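PDB 4XEA: peptidase M16 domain protein from Alicyclobacillus acidocaldarius subsp. acidocaldarius DSM 446, which is probably a metallopeptidase of the M16 (insulinase) family, inferred to hydrolyse peptide bonds at a metal site that holds nickel in this crystal. Local coordinates for residues A[66-71]-A[86-91]; A[71-76]-A[109-114]; A[279-284]-A[350-355]. All coordinates share one frame; numbering follows the deposited sequence.

Contacts 1 and 2 form one neighbourhood, with centres 10 Å apart. They share Pro71 and touch through packing, as where Phe68 CD1 lies 3.6 Å from Phe76 CZ. A sodium ion lies beside both: Met67 of contact 1 binds it, and the Met73 side chain of contact 2 is about 7 Å away without binding it. Contact 1 also leads toward the nickel site of His61, His65 and Glu136, the Asp87 side chain being about 9 Å from that metal. Contact 3 stands apart, across the chain's centre, in the region assigned to the inactive M16 domain; its centre is 38 Å from that of contact 1 and 44 Å from that of contact 2.

Contact 1 (A[66-71]-A[86-91]); sequences KMFEDP and VDAYTT. With NA (sodium ion), chain B.
Phe68 bridges a loop and an edge strand by presenting the rim of its ring to Val86 and Ala88. Its CG stands anti to the carbonyl carbon (chi1 -67°), which carries the ring from the turn to the start of segment 86-91. The methyl of Ala88 lies in the ring plane, with CB 3.7 Å from Phe68 CZ. Next along the rim, Phe68 CE1 meets Val86 CG2 at 4.0 Å, and Val86 CG1 is almost as near. Both valine branches face the ring because chi1 of 66° puts CG1 between the backbone N and the carbonyl carbon, with CG2 anti to N; the ring and the valine pass alongside, pointing opposite ways. Strand 84-90 thus takes only the ring's edge, while Phe76 stacks on the phenylalanine and Phe115 meets it at an inclined angle. Were an alanine here, a gap would probably open between turn and strand, and Phe76 would lose its stacking mate.

The turn that carries Phe68 is of type I, from Lys66 to Glu69, and is clasped by a salt bridge of 2.6 Å from Lys66 NZ to Glu69 OE1, which is met on its anti side, somewhat out of the carboxylate plane. Met67, modelled as selenomethionine, turns its carbonyl to the sodium ion, with Met67 O 2.5 Å from the metal; Phe115 O, Ser118 O and two waters complete the set. One water donates to Lys66 O and Glu69 O, the other to Glu69 O and Asp70 OD2.

The chemistry is therefore divided: purely apolar contact joins loop to strand, whereas neutral carbonyls and waters hold the cation. The sodium probably polarises both waters, favouring their donation to the loop's oxygens, which is likely to help hold Lys66 O, Glu69 O and Asp70 OD2 in place around the ion.

Contact 2 (A[71-76]-A[109-114]); sequences PEMDVF and VGTLLD
Met73 reaches across to Thr111 and Asp114 in a contact made wholly of van der Waals packing, with no hydrogen bond passing between segments 71-76 and 109-114. The residue is modelled as selenomethionine, and its heavy atom does the main touching: Met73 SE lies 3.8 Å from Thr111 CG2. The two side chains cross obliquely. The chain bends at the CG-SE bond (chi3 -82°), directing the terminal methyl along the helix, where Met73 CE reaches Asp114 CB at a loose 4.5 Å. On the threonine, CG2 is anti to the backbone N, and this methyl is the branch that meets the selenium. Arg78 of helix 75-80 packs on both Met73 and Thr111.

The polar groups find partners away from this interface. Thr111 OG1 is hydrogen-bonded to Lys107 O, one turn back in its own helix. Asp114 lends only its aliphatic CB to the contact; its OD1 forms a salt bridge with Lys218 and a hydrogen bond with Asn214. Asp74 takes the N-cap position of helix 75-80, its OD1 making a weak hydrogen bond to Ala77 N.

Opposed uses of the two helix faces place the contact in the fold. Segment 109-114 belongs to helix 105-116, which turns Leu112 toward Tyr97, Phe99 and Leu196 of the six-stranded mixed sheet, while Thr111 and Asp114 receive the loop leading into helix 75-80. Such layering, a helix laid on a sheet and then covered by a connecting loop, belongs here to the alpha/beta architecture of an M16 peptidase domain.

Contact 3 (A[279-284]-A[350-355]); sequences LDALFG and ERARKK
A helix-helix crossing in the inactive M16 domain region brings Ala281 and Ala352 together, where helix 265-283 meets helix 346-363. Over the short segments the axes come within 8.6 Å, with their N-to-C directions at 127°. Small residues mark the crossing: Ala281 CB and Ala352 CB are 3.8 Å apart, and these two residues also bring the backbones nearest.

Beside this apolar point lies the polar one. Asp280 has CG anti to its backbone N (chi1 178°), which extends the carboxylate toward the other helix, and its two oxygens divide their work. Lys355 NZ donates to the syn lone pair of Asp280 OD1 at 2.6 Å, as half of a salt bridge. The other oxygen rests on the second helix, Asp280 OD2 lying 3.3 Å from Ala352 CB. Lys355 runs out nearly straight and then bends at chi3 (-72°), so that its CD and CE also pass close by the carboxylate before NZ arrives; the two side chains cross at a slant. The ammonium has a further partner in Thr286 OG1, and Pro285 touches both Asp280 and Lys355. Gly284 suits this corner, since a CB there would fall on Asp280 OD1.

A second ion pair lies within helix 346-363. Arg353 meets the Glu350 carboxylate with two nitrogens, one to each oxygen, NE 2.9 Å from Glu350 OE1 and NH2 3.1 Å from Glu350 OE2, while Arg353 NH1 bonds to Leu394 O and Met397 O.

Alanines thus permit the close approach, and the charge pair probably favours this pairing of turns. Held by both carboxylate and threonine hydroxyl, the lysine is likely to tie helix 346-363 to the chain around Thr286 as well as to helix 265-283 itself.

Contact 1 (A[66-71]-A[86-91])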
ATOM      1  N   LYS A  66      -7.560  -4.758 -24.172  1.00 55.82           N
ATOM      2  CA  LYS A  66      -7.372  -5.631 -25.325  1.00 58.36           C
ATOM      3  C   LYS A  66      -5.905  -5.827 -25.684  1.00 57.96           C
ATOM      4  O   LYS A  66      -5.565  -6.697 -26.493  1.00 59.58           O
ATOM      5  CB  LYS A  66      -8.180  -5.085 -26.512  1.00 59.47           C
ATOM      6  CG  LYS A  66      -9.723  -5.362 -26.420  1.00 62.13           C
ATOM      7  CD  LYS A  66     -10.107  -6.769 -25.920  1.00 66.93           C
ATOM      8  CE  LYS A  66      -9.546  -7.947 -26.757  1.00 70.45           C
ATOM      9  NZ  LYS A  66      -9.708  -9.283 -26.069  1.00 73.00           N
HETATM   10  N   MSE A  67      -5.034  -5.046 -25.051  1.00 55.52           N
HETATM   11  CA  MSE A  67      -3.602  -5.130 -25.327  1.00 55.63           C
HETATM   12  C   MSE A  67      -3.034  -6.497 -24.977  1.00 57.82           C
HETATM   13  O   MSE A  67      -2.064  -6.931 -25.604  1.00 59.04           O
HETATM   14  CB  MSE A  67      -2.813  -4.057 -24.563  1.00 53.20           C
HETATM   15  CG  MSE A  67      -1.433  -3.781 -25.130  1.00 53.03           C
HETATM   16 SE   MSE A  67      -1.575  -3.155 -27.015  0.85 61.45          SE
HETATM   17  CE  MSE A  67      -2.898  -1.754 -26.742  1.00 51.86           C
ATOM     18  N   PHE A  68      -3.633  -7.178 -24.000  1.00 57.93           N
ATOM     19  CA  PHE A  68      -3.116  -8.445 -23.536  1.00 60.61           C
ATOM     20  C   PHE A  68      -3.521  -9.628 -24.425  1.00 64.11           C
ATOM     21  O   PHE A  68      -2.938 -10.689 -24.309  1.00 66.16           O
ATOM     22  CB  PHE A  68      -3.528  -8.662 -22.082  1.00 60.92           C
ATOM     23  CG  PHE A  68      -2.871  -7.695 -21.142  1.00 56.98           C
ATOM     24  CD1 PHE A  68      -1.637  -7.992 -20.579  1.00 57.49           C
ATOM     25  CD2 PHE A  68      -3.448  -6.469 -20.881  1.00 58.87           C
ATOM     26  CE1 PHE A  68      -0.993  -7.086 -19.715  1.00 57.06           C
ATOM     27  CE2 PHE A  68      -2.819  -5.536 -20.025  1.00 57.08           C
ATOM     28  CZ  PHE A  68      -1.592  -5.861 -19.427  1.00 56.84           C
ATOM     29  N   GLU A  69      -4.494  -9.432 -25.321  1.00 73.17           N
ATOM     30  CA  GLU A  69      -4.902 -10.489 -26.274  1.00 71.22           C
ATOM     31  C   GLU A  69      -3.740 -10.868 -27.202  1.00 65.46           C
ATOM     32  O   GLU A  69      -3.114  -9.973 -27.793  1.00 65.18           O
ATOM     33  CB  GLU A  69      -6.092 -10.011 -27.122  1.00 75.71           C
ATOM     34  CG  GLU A  69      -6.668 -11.071 -28.090  1.00 79.82           C
ATOM     35  CD  GLU A  69      -7.719 -11.971 -27.444  1.00 90.39           C
ATOM     36  OE1 GLU A  69      -8.792 -11.455 -27.068  1.00100.34           O
ATOM     37  OE2 GLU A  69      -7.478 -13.191 -27.329  1.00 93.44           O
ATOM     38  N   ASP A  70      -3.456 -12.176 -27.335  1.00 65.21           N
ATOM     39  CA  ASP A  70      -2.443 -12.643 -28.302  1.00 65.07           C
ATOM     40  C   ASP A  70      -2.728 -14.079 -28.709  1.00 69.33           C
ATOM     41  O   ASP A  70      -2.908 -14.931 -27.848  1.00 71.05           O
ATOM     42  CB  ASP A  70      -1.042 -12.537 -27.697  1.00 64.81           C
ATOM     43  CG  ASP A  70       0.071 -12.529 -28.738  1.00 70.40           C
ATOM     44  OD1 ASP A  70       0.210 -13.506 -29.507  1.00 73.72           O
ATOM     45  OD2 ASP A  70       0.837 -11.524 -28.755  1.00 75.95           O
ATOM     46  N   PRO A  71      -2.777 -14.358 -30.022  1.00 74.41           N
ATOM     47  CA  PRO A  71      -2.995 -15.758 -30.429  1.00 83.54           C
ATOM     48  C   PRO A  71      -1.781 -16.660 -30.165  1.00 87.28           C
ATOM     49  O   PRO A  71      -1.921 -17.901 -30.155  1.00 97.00           O
ATOM     50  CB  PRO A  71      -3.242 -15.641 -31.932  1.00 92.08           C
ATOM     51  CG  PRO A  71      -2.471 -14.413 -32.343  1.00 88.35           C
ATOM     52  CD  PRO A  71      -2.579 -13.468 -31.181  1.00 78.11           C
ATOM     53  N   VAL A  86       3.006  -8.899 -14.733  1.00 57.34           N
ATOM     54  CA  VAL A  86       2.716  -7.762 -15.601  1.00 54.40           C
ATOM     55  C   VAL A  86       1.331  -7.224 -15.244  1.00 53.63           C
ATOM     56  O   VAL A  86       0.458  -7.972 -14.804  1.00 52.88           O
ATOM     57  CB  VAL A  86       2.772  -8.157 -17.102  1.00 54.60           C
ATOM     58  CG1 VAL A  86       1.673  -9.134 -17.449  1.00 55.42           C
ATOM     59  CG2 VAL A  86       2.679  -6.918 -18.022  1.00 51.99           C
ATOM     60  N   ASP A  87       1.149  -5.907 -15.391  1.00 51.93           N
ATOM     61  CA  ASP A  87      -0.159  -5.301 -15.178  1.00 50.79           C
ATOM     62  C   ASP A  87      -0.205  -4.041 -16.036  1.00 48.60           C
ATOM     63  O   ASP A  87       0.742  -3.761 -16.793  1.00 46.53           O
ATOM     64  CB  ASP A  87      -0.363  -5.055 -13.681  1.00 52.94           C
ATOM     65  CG  ASP A  87      -1.848  -4.985 -13.269  1.00 55.97           C
ATOM     66  OD1 ASP A  87      -2.763  -4.952 -14.131  1.00 57.29           O
ATOM     67  OD2 ASP A  87      -2.083  -4.948 -12.055  1.00 62.44           O
ATOM     68  N   ALA A  88      -1.320  -3.327 -15.990  1.00 47.21           N
ATOM     69  CA  ALA A  88      -1.436  -2.081 -16.739  1.00 45.75           C
ATOM     70  C   ALA A  88      -2.454  -1.175 -16.040  1.00 44.46           C
ATOM     71  O   ALA A  88      -3.192  -1.631 -15.199  1.00 44.88           O
ATOM     72  CB  ALA A  88      -1.845  -2.370 -18.150  1.00 45.41           C
ATOM     73  N   TYR A  89      -2.467   0.098 -16.409  1.00 42.90           N
ATOM     74  CA  TYR A  89      -3.530   1.007 -16.052  1.00 43.33           C
ATOM     75  C   TYR A  89      -3.692   2.076 -17.144  1.00 41.32           C
ATOM     76  O   TYR A  89      -2.787   2.318 -17.947  1.00 39.70           O
ATOM     77  CB  TYR A  89      -3.318   1.631 -14.625  1.00 44.01           C
ATOM     78  CG  TYR A  89      -2.133   2.607 -14.545  1.00 46.04           C
ATOM     79  CD1 TYR A  89      -2.249   3.905 -15.028  1.00 48.24           C
ATOM     80  CD2 TYR A  89      -0.897   2.210 -14.023  1.00 47.64           C
ATOM     81  CE1 TYR A  89      -1.171   4.806 -14.981  1.00 48.30           C
ATOM     82  CE2 TYR A  89       0.176   3.090 -13.971  1.00 50.59           C
ATOM     83  CZ  TYR A  89       0.031   4.395 -14.454  1.00 49.60           C
ATOM     84  OH  TYR A  89       1.076   5.273 -14.415  1.00 49.83           O
ATOM     85  N   THR A  90      -4.875   2.684 -17.165  1.00 41.50           N
ATOM     86  CA  THR A  90      -5.152   3.881 -17.958  1.00 41.03           C
ATOM     87  C   THR A  90      -5.478   5.009 -17.003  1.00 40.49           C
ATOM     88  O   THR A  90      -6.225   4.811 -16.006  1.00 40.71           O
ATOM     89  CB  THR A  90      -6.371   3.645 -18.821  1.00 41.89           C
ATOM     90  OG1 THR A  90      -6.188   2.426 -19.546  1.00 44.51           O
ATOM     91  CG2 THR A  90      -6.596   4.805 -19.786  1.00 39.94           C
ATOM     92  N   THR A  91      -4.892   6.171 -17.259  1.00 40.32           N
ATOM     93  CA  THR A  91      -5.244   7.380 -16.500  1.00 40.07           C
ATOM     94  C   THR A  91      -5.643   8.494 -17.477  1.00 38.69           C
ATOM     95  O   THR A  91      -5.926   8.232 -18.660  1.00 37.31           O
ATOM     96  CB  THR A  91      -4.198   7.812 -15.433  1.00 40.69           C
ATOM     97  OG1 THR A  91      -4.776   8.878 -14.642  1.00 44.19           O
ATOM     98  CG2 THR A  91      -2.885   8.313 -16.041  1.00 42.20           C
TER
HETATM   99 NA    NA B 501      -0.897  -6.728 -27.769  1.00 49.58          NA
HETATM  100  O   HOH W   1      -3.304  -7.326 -28.308  1.00 57.42           O
HETATM  101  O   HOH W   2      -0.374  -8.943 -28.166  1.00 59.95           O

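Contact 2 (A[71-76]-A[109-114])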
ATOM      1  N   PRO A  71      -2.777 -14.358 -30.022  1.00 74.41           N
ATOM      2  CA  PRO A  71      -2.995 -15.758 -30.429  1.00 83.54           C
ATOM      3  C   PRO A  71      -1.781 -16.660 -30.165  1.00 87.28           C
ATOM      4  O   PRO A  71      -1.921 -17.901 -30.155  1.00 97.00           O
ATOM      5  CB  PRO A  71      -3.242 -15.641 -31.932  1.00 92.08           C
ATOM      6  CG  PRO A  71      -2.471 -14.413 -32.343  1.00 88.35           C
ATOM      7  CD  PRO A  71      -2.579 -13.468 -31.181  1.00 78.11           C
ATOM      8  N   GLU A  72      -0.600 -16.056 -29.983  1.00 84.08           N
ATOM      9  CA  GLU A  72       0.643 -16.816 -29.794  1.00 91.24           C
ATOM     10  C   GLU A  72       1.255 -16.673 -28.386  1.00 86.99           C
ATOM     11  O   GLU A  72       2.451 -16.922 -28.214  1.00 93.80           O
ATOM     12  CB  GLU A  72       1.693 -16.428 -30.860  1.00100.84           C
ATOM     13  CG  GLU A  72       1.203 -16.391 -32.337  1.00110.07           C
ATOM     14  CD  GLU A  72       0.853 -17.756 -32.953  1.00123.82           C
ATOM     15  OE1 GLU A  72       0.115 -17.765 -33.963  1.00130.91           O
ATOM     16  OE2 GLU A  72       1.311 -18.816 -32.462  1.00129.04           O
HETATM   17  N   MSE A  73       0.437 -16.316 -27.393  1.00 79.72           N
HETATM   18  CA  MSE A  73       0.889 -16.103 -26.016  1.00 78.92           C
HETATM   19  C   MSE A  73      -0.312 -15.991 -25.061  1.00 78.60           C
HETATM   20  O   MSE A  73      -1.309 -15.315 -25.393  1.00 73.83           O
HETATM   21  CB  MSE A  73       1.638 -14.759 -25.891  1.00 76.44           C
HETATM   22  CG  MSE A  73       3.090 -14.730 -26.341  1.00 83.43           C
HETATM   23 SE   MSE A  73       4.071 -13.299 -25.395  0.72 85.49          SE
HETATM   24  CE  MSE A  73       3.594 -11.689 -26.460  1.00 82.54           C
ATOM     25  N   ASP A  74      -0.200 -16.639 -23.892  1.00 76.78           N
ATOM     26  CA  ASP A  74      -0.831 -16.155 -22.632  1.00 75.32           C
ATOM     27  C   ASP A  74       0.198 -15.170 -22.097  1.00 72.37           C
ATOM     28  O   ASP A  74       1.254 -15.575 -21.574  1.00 72.18           O
ATOM     29  CB  ASP A  74      -1.056 -17.324 -21.632  1.00 78.79           C
ATOM     30  CG  ASP A  74      -1.623 -16.889 -20.251  1.00 77.35           C
ATOM     31  OD1 ASP A  74      -1.594 -15.706 -19.853  1.00 75.80           O
ATOM     32  OD2 ASP A  74      -2.087 -17.802 -19.530  1.00 84.15           O
ATOM     33  N   VAL A  75      -0.102 -13.879 -22.229  1.00 70.30           N
ATOM     34  CA  VAL A  75       0.886 -12.864 -21.941  1.00 68.32           C
ATOM     35  C   VAL A  75       1.288 -12.885 -20.479  1.00 67.94           C
ATOM     36  O   VAL A  75       2.468 -12.750 -20.166  1.00 67.31           O
ATOM     37  CB  VAL A  75       0.435 -11.468 -22.398  1.00 65.52           C
ATOM     38  CG1 VAL A  75       1.319 -10.398 -21.782  1.00 63.31           C
ATOM     39  CG2 VAL A  75       0.472 -11.391 -23.941  1.00 67.78           C
ATOM     40  N   PHE A  76       0.317 -13.100 -19.594  1.00 69.01           N
ATOM     41  CA  PHE A  76       0.575 -13.094 -18.147  1.00 68.72           C
ATOM     42  C   PHE A  76       1.459 -14.264 -17.739  1.00 71.09           C
ATOM     43  O   PHE A  76       2.337 -14.111 -16.877  1.00 70.72           O
ATOM     44  CB  PHE A  76      -0.740 -13.129 -17.341  1.00 69.43           C
ATOM     45  CG  PHE A  76      -1.552 -11.873 -17.459  1.00 68.26           C
ATOM     46  CD1 PHE A  76      -1.270 -10.768 -16.655  1.00 67.52           C
ATOM     47  CD2 PHE A  76      -2.594 -11.786 -18.375  1.00 69.76           C
ATOM     48  CE1 PHE A  76      -2.015  -9.590 -16.763  1.00 65.48           C
ATOM     49  CE2 PHE A  76      -3.343 -10.623 -18.490  1.00 67.40           C
ATOM     50  CZ  PHE A  76      -3.049  -9.515 -17.684  1.00 65.58           C
ATOM     51  N   VAL A 109      11.585  -7.927 -20.971  1.00 60.05           N
ATOM     52  CA  VAL A 109      11.593  -6.704 -21.764  1.00 58.67           C
ATOM     53  C   VAL A 109      11.120  -6.944 -23.195  1.00 59.23           C
ATOM     54  O   VAL A 109      10.372  -6.138 -23.750  1.00 57.12           O
ATOM     55  CB  VAL A 109      12.971  -6.027 -21.775  1.00 59.22           C
ATOM     56  CG1 VAL A 109      12.934  -4.784 -22.728  1.00 56.32           C
ATOM     57  CG2 VAL A 109      13.331  -5.610 -20.361  1.00 57.57           C
ATOM     58  N   GLY A 110      11.591  -8.038 -23.783  1.00 62.47           N
ATOM     59  CA  GLY A 110      11.149  -8.503 -25.108  1.00 63.90           C
ATOM     60  C   GLY A 110       9.642  -8.757 -25.158  1.00 62.93           C
ATOM     61  O   GLY A 110       8.964  -8.326 -26.087  1.00 63.43           O
ATOM     62  N   THR A 111       9.109  -9.431 -24.150  1.00 62.15           N
ATOM     63  CA  THR A 111       7.677  -9.703 -24.084  1.00 61.08           C
ATOM     64  C   THR A 111       6.876  -8.395 -23.925  1.00 58.85           C
ATOM     65  O   THR A 111       5.806  -8.217 -24.529  1.00 58.13           O
ATOM     66  CB  THR A 111       7.379 -10.642 -22.910  1.00 61.89           C
ATOM     67  OG1 THR A 111       8.224 -11.818 -22.988  1.00 64.12           O
ATOM     68  CG2 THR A 111       5.894 -11.025 -22.894  1.00 60.98           C
ATOM     69  N   LEU A 112       7.415  -7.477 -23.123  1.00 57.30           N
ATOM     70  CA  LEU A 112       6.755  -6.182 -22.876  1.00 54.80           C
ATOM     71  C   LEU A 112       6.667  -5.395 -24.190  1.00 54.15           C
ATOM     72  O   LEU A 112       5.605  -4.909 -24.568  1.00 53.43           O
ATOM     73  CB  LEU A 112       7.508  -5.393 -21.793  1.00 52.79           C
ATOM     74  CG  LEU A 112       6.922  -4.013 -21.449  1.00 50.20           C
ATOM     75  CD1 LEU A 112       5.497  -4.128 -20.954  1.00 44.06           C
ATOM     76  CD2 LEU A 112       7.819  -3.315 -20.459  1.00 48.97           C
ATOM     77  N   LEU A 113       7.786  -5.277 -24.889  1.00 55.55           N
ATOM     78  CA  LEU A 113       7.774  -4.554 -26.169  1.00 54.86           C
ATOM     79  C   LEU A 113       6.811  -5.244 -27.123  1.00 55.63           C
ATOM     80  O   LEU A 113       5.957  -4.595 -27.717  1.00 55.43           O
ATOM     81  CB  LEU A 113       9.169  -4.467 -26.785  1.00 56.42           C
ATOM     82  CG  LEU A 113      10.170  -3.578 -26.048  1.00 56.25           C
ATOM     83  CD1 LEU A 113      11.600  -3.850 -26.532  1.00 61.11           C
ATOM     84  CD2 LEU A 113       9.787  -2.087 -26.186  1.00 56.06           C
ATOM     85  N   ASP A 114       6.956  -6.559 -27.267  1.00 58.40           N
ATOM     86  CA  ASP A 114       6.158  -7.343 -28.230  1.00 59.61           C
ATOM     87  C   ASP A 114       4.644  -7.223 -28.026  1.00 58.69           C
ATOM     88  O   ASP A 114       3.905  -6.978 -28.983  1.00 59.25           O
ATOM     89  CB  ASP A 114       6.580  -8.816 -28.188  1.00 63.22           C
ATOM     90  CG  ASP A 114       7.972  -9.045 -28.757  1.00 63.75           C
ATOM     91  OD1 ASP A 114       8.560  -8.116 -29.386  1.00 62.25           O
ATOM     92  OD2 ASP A 114       8.458 -10.164 -28.591  1.00 67.43           O
TER

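Contact 3 (A[279-284]-A[350-355])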
ATOM      1  N   LEU A 279      -0.084  21.979   0.310  1.00 43.26           N
ATOM      2  CA  LEU A 279      -1.168  21.139   0.838  1.00 43.51           C
ATOM      3  C   LEU A 279      -0.774  20.420   2.129  1.00 44.98           C
ATOM      4  O   LEU A 279      -1.600  20.262   3.028  1.00 45.63           O
ATOM      5  CB  LEU A 279      -1.642  20.152  -0.222  1.00 41.53           C
ATOM      6  CG  LEU A 279      -2.341  20.799  -1.409  1.00 41.78           C
ATOM      7  CD1 LEU A 279      -2.753  19.719  -2.463  1.00 39.72           C
ATOM      8  CD2 LEU A 279      -3.561  21.641  -0.985  1.00 39.29           C
ATOM      9  N   ASP A 280       0.487  20.015   2.239  1.00 44.97           N
ATOM     10  CA  ASP A 280       0.971  19.433   3.485  1.00 47.31           C
ATOM     11  C   ASP A 280       0.949  20.466   4.613  1.00 48.81           C
ATOM     12  O   ASP A 280       0.519  20.142   5.738  1.00 47.91           O
ATOM     13  CB  ASP A 280       2.377  18.827   3.359  1.00 47.86           C
ATOM     14  CG  ASP A 280       2.881  18.281   4.676  1.00 52.97           C
ATOM     15  OD1 ASP A 280       2.323  17.290   5.215  1.00 54.64           O
ATOM     16  OD2 ASP A 280       3.815  18.880   5.214  1.00 56.69           O
ATOM     17  N   ALA A 281       1.382  21.698   4.299  1.00 47.99           N
ATOM     18  CA  ALA A 281       1.417  22.787   5.288  1.00 50.22           C
ATOM     19  C   ALA A 281       0.007  23.173   5.726  1.00 49.81           C
ATOM     20  O   ALA A 281      -0.216  23.474   6.891  1.00 51.67           O
ATOM     21  CB  ALA A 281       2.164  24.035   4.706  1.00 50.01           C
ATOM     22  N   LEU A 282      -0.930  23.198   4.783  1.00 47.94           N
ATOM     23  CA  LEU A 282      -2.308  23.603   5.071  1.00 47.85           C
ATOM     24  C   LEU A 282      -3.104  22.498   5.767  1.00 48.89           C
ATOM     25  O   LEU A 282      -3.880  22.770   6.680  1.00 48.08           O
ATOM     26  CB  LEU A 282      -3.041  24.009   3.780  1.00 45.43           C
ATOM     27  CG  LEU A 282      -2.599  25.357   3.173  1.00 46.36           C
ATOM     28  CD1 LEU A 282      -3.098  25.563   1.745  1.00 43.99           C
ATOM     29  CD2 LEU A 282      -3.027  26.545   4.022  1.00 48.96           C
ATOM     30  N   PHE A 283      -2.936  21.258   5.295  1.00 47.71           N
ATOM     31  CA  PHE A 283      -3.874  20.192   5.611  1.00 48.14           C
ATOM     32  C   PHE A 283      -3.214  18.879   6.101  1.00 50.20           C
ATOM     33  O   PHE A 283      -3.917  17.925   6.437  1.00 51.55           O
ATOM     34  CB  PHE A 283      -4.645  19.870   4.327  1.00 45.58           C
ATOM     35  CG  PHE A 283      -5.457  21.006   3.768  1.00 45.88           C
ATOM     36  CD1 PHE A 283      -6.524  21.536   4.485  1.00 48.32           C
ATOM     37  CD2 PHE A 283      -5.227  21.481   2.464  1.00 45.19           C
ATOM     38  CE1 PHE A 283      -7.297  22.562   3.944  1.00 48.00           C
ATOM     39  CE2 PHE A 283      -6.019  22.481   1.924  1.00 44.22           C
ATOM     40  CZ  PHE A 283      -7.048  23.016   2.664  1.00 47.28           C
ATOM     41  N   GLY A 284      -1.885  18.833   6.171  1.00 51.41           N
ATOM     42  CA  GLY A 284      -1.155  17.581   6.372  1.00 52.78           C
ATOM     43  C   GLY A 284      -1.336  17.000   7.746  1.00 55.02           C
ATOM     44  O   GLY A 284      -1.829  17.691   8.667  1.00 56.68           O
ATOM     45  N   GLU A 350       8.270  25.771   6.214  1.00 64.67           N
ATOM     46  CA  GLU A 350       9.583  25.109   6.270  1.00 65.95           C
ATOM     47  C   GLU A 350       9.472  23.649   6.783  1.00 65.27           C
ATOM     48  O   GLU A 350      10.225  22.780   6.347  1.00 65.04           O
ATOM     49  CB  GLU A 350      10.610  25.915   7.112  1.00 70.09           C
ATOM     50  CG  GLU A 350      11.072  27.270   6.490  1.00 73.13           C
ATOM     51  CD  GLU A 350      11.700  27.142   5.093  1.00 74.58           C
ATOM     52  OE1 GLU A 350      12.124  26.030   4.713  1.00 74.78           O
ATOM     53  OE2 GLU A 350      11.785  28.158   4.365  1.00 76.67           O
ATOM     54  N   ARG A 351       8.559  23.376   7.708  1.00 65.08           N
ATOM     55  CA  ARG A 351       8.390  21.996   8.173  1.00 65.07           C
ATOM     56  C   ARG A 351       7.865  21.139   7.033  1.00 60.77           C
ATOM     57  O   ARG A 351       8.244  19.983   6.895  1.00 58.11           O
ATOM     58  CB  ARG A 351       7.482  21.877   9.412  1.00 66.32           C
ATOM     59  CG  ARG A 351       8.154  22.275  10.728  1.00 71.96           C
ATOM     60  CD  ARG A 351       7.311  21.886  11.964  1.00 76.87           C
ATOM     61  NE  ARG A 351       5.966  22.478  11.904  1.00 79.22           N
ATOM     62  CZ  ARG A 351       5.635  23.692  12.364  1.00 81.59           C
ATOM     63  NH1 ARG A 351       4.384  24.120  12.245  1.00 81.38           N
ATOM     64  NH2 ARG A 351       6.538  24.495  12.922  1.00 82.40           N
ATOM     65  N   ALA A 352       7.010  21.722   6.202  1.00 59.96           N
ATOM     66  CA  ALA A 352       6.412  21.006   5.114  1.00 57.23           C
ATOM     67  C   ALA A 352       7.446  20.701   4.026  1.00 56.95           C
ATOM     68  O   ALA A 352       7.510  19.556   3.522  1.00 55.38           O
ATOM     69  CB  ALA A 352       5.239  21.804   4.524  1.00 57.06           C
ATOM     70  N   ARG A 353       8.192  21.722   3.619  1.00 57.14           N
ATOM     71  CA  ARG A 353       9.279  21.537   2.659  1.00 58.26           C
ATOM     72  C   ARG A 353      10.232  20.407   3.129  1.00 59.10           C
ATOM     73  O   ARG A 353      10.611  19.548   2.331  1.00 58.06           O
ATOM     74  CB  ARG A 353      10.074  22.823   2.490  1.00 60.03           C
ATOM     75  CG  ARG A 353      11.143  22.751   1.420  1.00 61.91           C
ATOM     76  CD  ARG A 353      12.508  23.246   1.928  1.00 67.23           C
ATOM     77  NE  ARG A 353      12.494  24.673   2.215  1.00 69.73           N
ATOM     78  CZ  ARG A 353      12.443  25.621   1.282  1.00 72.06           C
ATOM     79  NH1 ARG A 353      12.420  25.306  -0.017  1.00 69.23           N
ATOM     80  NH2 ARG A 353      12.425  26.902   1.645  1.00 75.21           N
ATOM     81  N   LYS A 354      10.584  20.399   4.405  1.00 60.45           N
ATOM     82  CA  LYS A 354      11.485  19.360   4.942  1.00 61.94           C
ATOM     83  C   LYS A 354      10.847  17.954   4.979  1.00 60.47           C
ATOM     84  O   LYS A 354      11.528  16.969   4.696  1.00 59.61           O
ATOM     85  CB  LYS A 354      11.952  19.720   6.345  1.00 65.17           C
ATOM     86  CG  LYS A 354      13.073  18.775   6.882  1.00 68.76           C
ATOM     87  CD  LYS A 354      13.010  18.578   8.356  1.00 72.77           C
ATOM     88  CE  LYS A 354      14.118  19.339   9.081  1.00 78.94           C
ATOM     89  NZ  LYS A 354      14.126  20.748   8.623  1.00 79.89           N
ATOM     90  N   LYS A 355       9.552  17.860   5.312  1.00 59.20           N
ATOM     91  CA  LYS A 355       8.834  16.578   5.216  1.00 57.98           C
ATOM     92  C   LYS A 355       8.824  16.074   3.787  1.00 55.44           C
ATOM     93  O   LYS A 355       9.106  14.907   3.539  1.00 54.51           O
ATOM     94  CB  LYS A 355       7.389  16.690   5.746  1.00 58.15           C
ATOM     95  CG  LYS A 355       6.594  15.349   5.767  1.00 58.97           C
ATOM     96  CD  LYS A 355       5.076  15.529   5.956  1.00 60.98           C
ATOM     97  CE  LYS A 355       4.667  15.953   7.350  1.00 63.39           C
ATOM     98  NZ  LYS A 355       3.154  16.168   7.431  1.00 66.03           N
TER